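Local structure of uncharacterized protein YobA (Bacillus subtilis subsp. subtilis str. 168, 4QY7) at residues K78-N81 with P82-T86. The protein is of unknown function, a DUF3221-family protein with an OB-fold that is probably made with a signal peptide. Sequence-based numbering, arbitrary orientation.
Sequences KESN and PPSAT
Ser80 and Ser84 meet hydroxyl to hydroxyl across the turn, OG of Ser84 donating to OG of Ser80 over 2.6 Å. The Ser80 hydroxyl in turn donates to O of Pro82 (OG to O 2.7 Å), tilted 22° from the carbonyl plane, so that Ser84, Ser80 and Pro82 form a short hydrogen-bonded chain. With chi1 at 67°, OG of Ser80 sits between its backbone N and carbonyl carbon, within reach of both partners. With alanine in place of Ser80, the Ser84 hydroxyl would probably lose its acceptor and the Pro82 carbonyl its donor. Among backbone groups, N of Lys78 donates almost straight to O of Ser84 (2.7 Å, 170° at the hydrogen), and CA of Pro83 makes a CH...O contact with O of Ser80. The chain doubles back through an inverse gamma turn centred on Glu79 and a cis peptide between Asn81 and Pro82, then enters 84-86, an outermost strand of the OB-fold sheet, which runs parallel to 50-54 and bonds to Ile52 and Gly54 through Ala85. By van der Waals contact the Lys78 methylenes lie against hydroxyls: CD 3.4 Å from OG of Ser84, CE 3.5 Å from OG1 of Thr86. A water accepts from NZ of Lys78 and is also hydrogen-bonded to OG1 of Thr86.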
ATOM      1  N   LYS A  78      -3.581   3.886  11.061  1.00 18.73           N
ATOM      2  CA  LYS A  78      -4.910   4.001  11.657  1.00 17.52           C
ATOM      3  C   LYS A  78      -5.215   2.697  12.363  1.00 20.11           C
ATOM      4  O   LYS A  78      -4.632   1.661  12.015  1.00 18.90           O
ATOM      5  CB  LYS A  78      -5.967   4.279  10.583  1.00 19.47           C
ATOM      6  CG  LYS A  78      -5.793   5.648   9.935  1.00 31.17           C
ATOM      7  CD  LYS A  78      -6.194   5.659   8.474  1.00 41.01           C
ATOM      8  CE  LYS A  78      -5.902   6.982   7.801  1.00 54.48           C
ATOM      9  NZ  LYS A  78      -6.559   8.122   8.490  1.00 59.34           N
ATOM     10  N   GLU A  79      -6.170   2.729  13.281  1.00 17.13           N
ATOM     11  CA  GLU A  79      -6.576   1.583  14.080  1.00 16.54           C
ATOM     12  C   GLU A  79      -7.582   0.832  13.249  1.00 20.84           C
ATOM     13  O   GLU A  79      -8.772   1.043  13.395  1.00 22.55           O
ATOM     14  CB  GLU A  79      -7.141   2.046  15.442  1.00 18.79           C
ATOM     15  CG  GLU A  79      -7.467   0.902  16.373  1.00 24.79           C
ATOM     16  CD  GLU A  79      -7.891   1.350  17.760  1.00 29.11           C
ATOM     17  OE1 GLU A  79      -7.988   2.577  17.996  1.00 30.61           O
ATOM     18  OE2 GLU A  79      -8.137   0.470  18.613  1.00 31.32           O
ATOM     19  N   SER A  80      -7.089   0.042  12.296  1.00 16.12           N
ATOM     20  CA  SER A  80      -7.943  -0.689  11.395  1.00 15.23           C
ATOM     21  C   SER A  80      -7.309  -2.040  11.078  1.00 19.59           C
ATOM     22  O   SER A  80      -6.103  -2.227  11.287  1.00 18.04           O
ATOM     23  CB  SER A  80      -8.140   0.122  10.109  1.00 17.52           C
ATOM     24  OG  SER A  80      -6.936   0.254   9.364  1.00 19.08           O
ATOM     25  N   ASN A  81      -8.128  -2.959  10.602  1.00 16.93           N
ATOM     26  CA  ASN A  81      -7.663  -4.286  10.163  1.00 16.57           C
ATOM     27  C   ASN A  81      -8.281  -4.557   8.805  1.00 20.97           C
ATOM     28  O   ASN A  81      -9.484  -4.763   8.723  1.00 20.93           O
ATOM     29  CB  ASN A  81      -8.049  -5.358  11.172  1.00 20.35           C
ATOM     30  CG  ASN A  81      -7.438  -6.703  10.854  1.00 47.82           C
ATOM     31  OD1 ASN A  81      -6.898  -6.925   9.761  1.00 36.00           O
ATOM     32  ND2 ASN A  81      -7.503  -7.628  11.806  1.00 46.18           N
ATOM     33  N   PRO A  82      -7.504  -4.563   7.726  1.00 19.89           N
ATOM     34  CA  PRO A  82      -6.051  -4.340   7.655  1.00 19.35           C
ATOM     35  C   PRO A  82      -5.636  -2.942   8.088  1.00 20.24           C
ATOM     36  O   PRO A  82      -6.426  -2.004   7.998  1.00 19.38           O
ATOM     37  CB  PRO A  82      -5.721  -4.502   6.158  1.00 20.91           C
ATOM     38  CG  PRO A  82      -6.884  -5.130   5.540  1.00 26.24           C
ATOM     39  CD  PRO A  82      -8.082  -4.830   6.401  1.00 22.30           C
ATOM     40  N   PRO A  83      -4.374  -2.772   8.485  1.00 20.18           N
ATOM     41  CA  PRO A  83      -3.909  -1.429   8.813  1.00 19.59           C
ATOM     42  C   PRO A  83      -4.005  -0.519   7.606  1.00 22.54           C
ATOM     43  O   PRO A  83      -3.971  -0.973   6.456  1.00 19.10           O
ATOM     44  CB  PRO A  83      -2.441  -1.616   9.246  1.00 21.64           C
ATOM     45  CG  PRO A  83      -2.095  -2.991   8.978  1.00 27.06           C
ATOM     46  CD  PRO A  83      -3.306  -3.783   8.583  1.00 22.95           C
ATOM     47  N   SER A  84      -4.170   0.744   7.867  1.00 20.74           N
ATOM     48  CA  SER A  84      -4.269   1.739   6.836  1.00 19.48           C
ATOM     49  C   SER A  84      -3.512   2.976   7.241  1.00 22.22           C
ATOM     50  O   SER A  84      -3.271   3.198   8.441  1.00 21.87           O
ATOM     51  CB  SER A  84      -5.728   2.064   6.561  1.00 24.24           C
ATOM     52  OG  SER A  84      -6.405   2.298   7.785  1.00 26.46           O
ATOM     53  N   ALA A  85      -3.050   3.736   6.248  1.00 16.69           N
ATOM     54  CA  ALA A  85      -2.353   4.970   6.577  1.00 17.99           C
ATOM     55  C   ALA A  85      -2.450   5.951   5.462  1.00 19.58           C
ATOM     56  O   ALA A  85      -2.414   5.541   4.292  1.00 18.44           O
ATOM     57  CB  ALA A  85      -0.881   4.682   6.863  1.00 18.61           C
ATOM     58  N   THR A  86      -2.512   7.246   5.805  1.00 17.08           N
ATOM     59  CA  THR A  86      -2.436   8.313   4.791  1.00 17.84           C
ATOM     60  C   THR A  86      -0.969   8.507   4.485  1.00 19.12           C
ATOM     61  O   THR A  86      -0.229   8.787   5.422  1.00 20.62           O
ATOM     62  CB  THR A  86      -3.014   9.604   5.328  1.00 24.73           C
ATOM     63  OG1 THR A  86      -4.350   9.353   5.748  1.00 25.25           O
ATOM     64  CG2 THR A  86      -2.974  10.722   4.285  1.00 24.31           C
TER
HETATM   65  O   HOH W   1      -4.431  10.614   8.428  1.00 35.24           O